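Local coordinates for protein probable glutathione S-transferase (Bordetella bronchiseptica RB50, PDB 3H1N) that probably acts as a glutathione S-transferase, joining the thiol of glutathione to electrophilic substrates, at residues Gly56-Met59 with Leu60-Met63; Val220-Pro224 with Glu225-Tyr229. One frame throughout, in Å; residues are numbered along the deposited sequence.

Interaction 1. Residues Gly56-Met59 with Leu60-Met63; sequences GEDM and LDDM
D62 N bonds to D58 O at 2.9 Å and M63 N to M59 O at 2.7 Å, two successive i to i+4 backbone bonds that mark the first turn of helix 59-65. D58 keeps extended backbone angles (phi -124°, psi 103°), whereas M59 already has helical ones, which puts D58 at the N-cap. Its side chain reaches forward over the first turn: with CG trans to the backbone N (chi1 -177°), D58 OD1 accepts from D61 N at 3.3 Å, a weak but nearly straight capping bond. The other oxygen, D58 OD2, rests against D61 CB at 3.3 Å, and the two aspartate side chains cross at about a right angle. The carboxylate of D61 leads off to a salt bridge with R64. On another side of the turn the selenomethionines M59 and M63 run side by side in the same direction, M59 CG 4.0 Å from M63 CE, and both pack on Y76 of strand 76-79. D62, also on this turn, is buried and sends OD2 to Y76 OH and R66. The chemistry is that of an N-capped helix start: the D58 carboxylate offers an acceptor to D61 N in the first turn, and its negative charge probably interacts favourably with the helix dipole, while the selenomethionine side joins the short helix to the sheet.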
loop_
_atom_site.group_PDB
_atom_site.type_symbol
_atom_site.label_atom_id
_atom_site.label_comp_id
_atom_site.label_asym_id
_atom_site.label_seq_id
_atom_site.Cartn_x
_atom_site.Cartn_y
_atom_site.Cartn_z
ATOM N N GLY B 56 8.855 24.357 18.203
ATOM C CA GLY B 56 8.805 23.712 19.511
ATOM C C GLY B 56 8.139 22.349 19.555
ATOM O O GLY B 56 8.234 21.656 20.568
ATOM N N GLU B 57 7.457 21.964 18.476
ATOM C CA GLU B 57 6.798 20.660 18.405
ATOM C C GLU B 57 7.804 19.572 18.069
ATOM O O GLU B 57 8.691 19.776 17.241
ATOM C CB GLU B 57 5.698 20.664 17.347
ATOM C CG GLU B 57 4.538 21.610 17.618
ATOM C CD GLU B 57 3.631 21.154 18.752
ATOM O OE1 GLU B 57 3.720 19.986 19.184
ATOM O OE2 GLU B 57 2.814 21.977 19.209
ATOM N N ASP B 58 7.655 18.414 18.699
ATOM C CA ASP B 58 8.568 17.296 18.489
ATOM C C ASP B 58 7.788 16.060 18.059
ATOM O O ASP B 58 7.155 15.395 18.886
ATOM C CB ASP B 58 9.360 17.011 19.774
ATOM C CG ASP B 58 10.395 15.891 19.611
ATOM O OD1 ASP B 58 10.515 15.288 18.523
ATOM O OD2 ASP B 58 11.095 15.611 20.604
HETATM N N MSE B 59 7.848 15.750 16.769
HETATM C CA MSE B 59 7.100 14.616 16.230
HETATM C C MSE B 59 7.554 13.259 16.772
HETATM O O MSE B 59 6.718 12.419 17.125
HETATM C CB MSE B 59 7.140 14.606 14.706
HETATM C CG MSE B 59 6.266 13.507 14.105
HETATM SE SE MSE B 59 6.151 13.642 12.209
HETATM C CE MSE B 59 8.041 13.548 11.795
ATOM N N LEU B 60 8.870 13.051 16.819
ATOM C CA LEU B 60 9.435 11.803 17.342
ATOM C C LEU B 60 8.948 11.551 18.761
ATOM O O LEU B 60 8.611 10.415 19.099
ATOM C CB LEU B 60 10.969 11.813 17.294
ATOM C CG LEU B 60 11.714 11.479 15.985
ATOM C CD1 LEU B 60 11.271 10.152 15.390
ATOM C CD2 LEU B 60 11.581 12.590 14.948
ATOM N N ASP B 61 8.892 12.616 19.569
ATOM C CA ASP B 61 8.308 12.554 20.913
ATOM C C ASP B 61 6.824 12.217 20.851
ATOM O O ASP B 61 6.345 11.340 21.585
ATOM C CB ASP B 61 8.494 13.871 21.680
ATOM C CG ASP B 61 7.837 13.847 23.065
ATOM O OD1 ASP B 61 8.249 13.024 23.910
ATOM O OD2 ASP B 61 6.913 14.655 23.312
ATOM N N ASP B 62 6.101 12.927 19.985
ATOM C CA ASP B 62 4.664 12.710 19.858
ATOM C C ASP B 62 4.340 11.271 19.480
ATOM O O ASP B 62 3.403 10.680 20.010
ATOM C CB ASP B 62 4.037 13.650 18.835
ATOM C CG ASP B 62 2.536 13.486 18.769
ATOM O OD1 ASP B 62 1.846 14.105 19.597
ATOM O OD2 ASP B 62 2.048 12.713 17.916
HETATM N N MSE B 63 5.122 10.716 18.565
HETATM C CA MSE B 63 4.877 9.373 18.073
HETATM C C MSE B 63 5.111 8.297 19.136
HETATM O O MSE B 63 4.420 7.279 19.133
HETATM C CB MSE B 63 5.731 9.102 16.844
HETATM C CG MSE B 63 4.980 8.414 15.727
HETATM SE SE MSE B 63 6.094 8.138 14.168
HETATM C CE MSE B 63 7.289 9.654 14.328
#

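Interaction 2. Residues Val220-Pro224 with Glu225-Tyr229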
loop_
_atom_site.group_PDB
_atom_site.type_symbol
_atom_site.label_atom_id
_atom_site.label_comp_id
_atom_site.label_asym_id
_atom_site.label_seq_id
_atom_site.Cartn_x
_atom_site.Cartn_y
_atom_site.Cartn_z
ATOM N N VAL B 220 -6.616 19.637 -12.114
ATOM C CA VAL B 220 -6.376 19.761 -10.679
ATOM C C VAL B 220 -5.533 20.981 -10.352
ATOM O O VAL B 220 -5.799 21.685 -9.375
ATOM C CB VAL B 220 -5.685 18.513 -10.108
ATOM C CG1 VAL B 220 -5.356 18.718 -8.610
ATOM C CG2 VAL B 220 -6.568 17.300 -10.294
ATOM N N ALA B 221 -4.503 21.209 -11.162
ATOM C CA ALA B 221 -3.629 22.357 -11.002
ATOM C C ALA B 221 -4.415 23.668 -11.000
ATOM O O ALA B 221 -4.016 24.614 -10.326
ATOM C CB ALA B 221 -2.579 22.377 -12.096
ATOM N N GLU B 222 -5.534 23.698 -11.733
ATOM C CA GLU B 222 -6.387 24.890 -11.873
ATOM C C GLU B 222 -7.577 24.999 -10.903
ATOM O O GLU B 222 -8.309 25.972 -10.940
ATOM C CB GLU B 222 -6.931 24.991 -13.309
ATOM C CG GLU B 222 -5.874 24.979 -14.398
ATOM C CD GLU B 222 -5.020 26.229 -14.390
ATOM O OE1 GLU B 222 -5.590 27.340 -14.297
ATOM O OE2 GLU B 222 -3.776 26.099 -14.467
ATOM N N LEU B 223 -7.789 23.999 -10.051
ATOM C CA LEU B 223 -8.926 24.029 -9.126
ATOM C C LEU B 223 -8.905 25.274 -8.242
ATOM O O LEU B 223 -7.874 25.565 -7.624
ATOM C CB LEU B 223 -8.913 22.770 -8.248
ATOM C CG LEU B 223 -9.360 21.496 -8.953
ATOM C CD1 LEU B 223 -9.124 20.290 -8.025
ATOM C CD2 LEU B 223 -10.821 21.585 -9.389
ATOM N N PRO B 224 -10.021 26.037 -8.203
ATOM C CA PRO B 224 -10.060 27.237 -7.350
ATOM C C PRO B 224 -9.784 26.901 -5.876
ATOM O O PRO B 224 -9.161 27.690 -5.173
ATOM C CB PRO B 224 -11.489 27.749 -7.536
ATOM C CG PRO B 224 -11.865 27.292 -8.899
ATOM C CD PRO B 224 -11.242 25.927 -9.027
ATOM N N GLU B 225 -10.213 25.724 -5.430
ATOM C CA GLU B 225 -9.965 25.301 -4.055
ATOM C C GLU B 225 -8.499 24.962 -3.742
ATOM O O GLU B 225 -8.135 24.850 -2.569
ATOM C CB GLU B 225 -10.908 24.165 -3.617
ATOM C CG GLU B 225 -10.935 22.924 -4.503
ATOM C CD GLU B 225 -11.976 23.034 -5.609
ATOM O OE1 GLU B 225 -12.894 22.194 -5.661
ATOM O OE2 GLU B 225 -11.878 23.970 -6.417
ATOM N N LEU B 226 -7.663 24.798 -4.774
ATOM C CA LEU B 226 -6.226 24.617 -4.549
ATOM C C LEU B 226 -5.394 25.857 -4.845
ATOM O O LEU B 226 -4.202 25.879 -4.537
ATOM C CB LEU B 226 -5.667 23.389 -5.291
ATOM C CG LEU B 226 -5.863 22.043 -4.588
ATOM C CD1 LEU B 226 -5.393 20.930 -5.513
ATOM C CD2 LEU B 226 -5.139 21.984 -3.229
ATOM N N ARG B 227 -6.010 26.888 -5.430
ATOM C CA ARG B 227 -5.275 28.073 -5.875
ATOM C C ARG B 227 -4.413 28.691 -4.769
ATOM O O ARG B 227 -3.213 28.916 -4.963
ATOM C CB ARG B 227 -6.250 29.120 -6.452
ATOM C CG ARG B 227 -5.611 30.270 -7.258
ATOM C CD ARG B 227 -5.122 29.823 -8.644
ATOM N NE ARG B 227 -6.118 29.042 -9.390
ATOM C CZ ARG B 227 -7.025 29.552 -10.222
ATOM N NH1 ARG B 227 -7.873 28.735 -10.836
ATOM N NH2 ARG B 227 -7.090 30.871 -10.445
ATOM N N GLY B 228 -5.038 28.966 -3.624
ATOM C CA GLY B 228 -4.362 29.576 -2.487
ATOM C C GLY B 228 -3.194 28.736 -2.009
ATOM O O GLY B 228 -2.079 29.256 -1.876
ATOM N N TYR B 229 -3.454 27.444 -1.773
ATOM C CA TYR B 229 -2.436 26.497 -1.278
ATOM C C TYR B 229 -1.196 26.369 -2.178
ATOM O O TYR B 229 -0.060 26.411 -1.696
ATOM C CB TYR B 229 -3.028 25.100 -1.000
ATOM C CG TYR B 229 -1.946 24.112 -0.633
ATOM C CD1 TYR B 229 -1.608 23.064 -1.492
ATOM C CD2 TYR B 229 -1.211 24.263 0.549
ATOM C CE1 TYR B 229 -0.582 22.147 -1.155
ATOM C CE2 TYR B 229 -0.189 23.364 0.888
ATOM C CZ TYR B 229 0.122 22.326 0.037
ATOM O OH TYR B 229 1.146 21.473 0.391
HETATM O O HOH W 1 -5.529 26.417 -8.630
HETATM O O HOH W 2 -7.914 28.446 -2.946
#
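L226 N reaches back to L223 O at 3.0 Å, and R227 N to P224 O at 3.3 Å, two i to i+3 bonds that lead into the weakly bonded helix 224-230. The close-packed side is mainly apolar: V220 CG1 meets L226 CD1 at 3.8 Å across the bend, while V220 and L223 lean on L186 of helix 183-198 and L226 on A43 of helix 34-43. Its polar member, E225, folds back along the proline ring, with CG wedged over the backbone, flanked by N and C (chi1 54°), which sets E225 OE2 3.3 Å from P224 CD; OE1 bonds W181 NE1. The solvent side is looser and polar. There R227, whose chain doubles back on itself, returns its guanidinium to the turn, where R227 NH1 bonds E222 O at 2.8 Å; that oxygen lies in the guanidinium plane, although NH1 stands 35° out of the carbonyl plane. One water accepts from R227 NE and donates to A221 O and L223 O, and a second joins P224 O to G228 N. The extended L223 (psi 127°) followed by P224 in the first turn makes this a tight connection between two helices, 211-221 and 224-230, in the all-helical C-terminal domain of the glutathione S-transferase fold.

Interactions 1 and 2 come in series along the chain, their centres 31 Å apart and their nearest atoms about 15 Å apart, without touching. Residues 56-63 enter helix 59-65 of the thioredoxin-like N-terminal domain, between strands 48-50 and 76-79 in chain order; residues 220-229 join two helices of the C-terminal domain. They share no helix or strand. Interaction 1 lies inside the N-terminal domain, against W25 and Y76 of its sheet, while interaction 2 reaches that domain from the C-terminal one through A43 and E35 on helix 34-43. Its helices thus pack across the domain interface, consistent with the two-domain glutathione S-transferase fold.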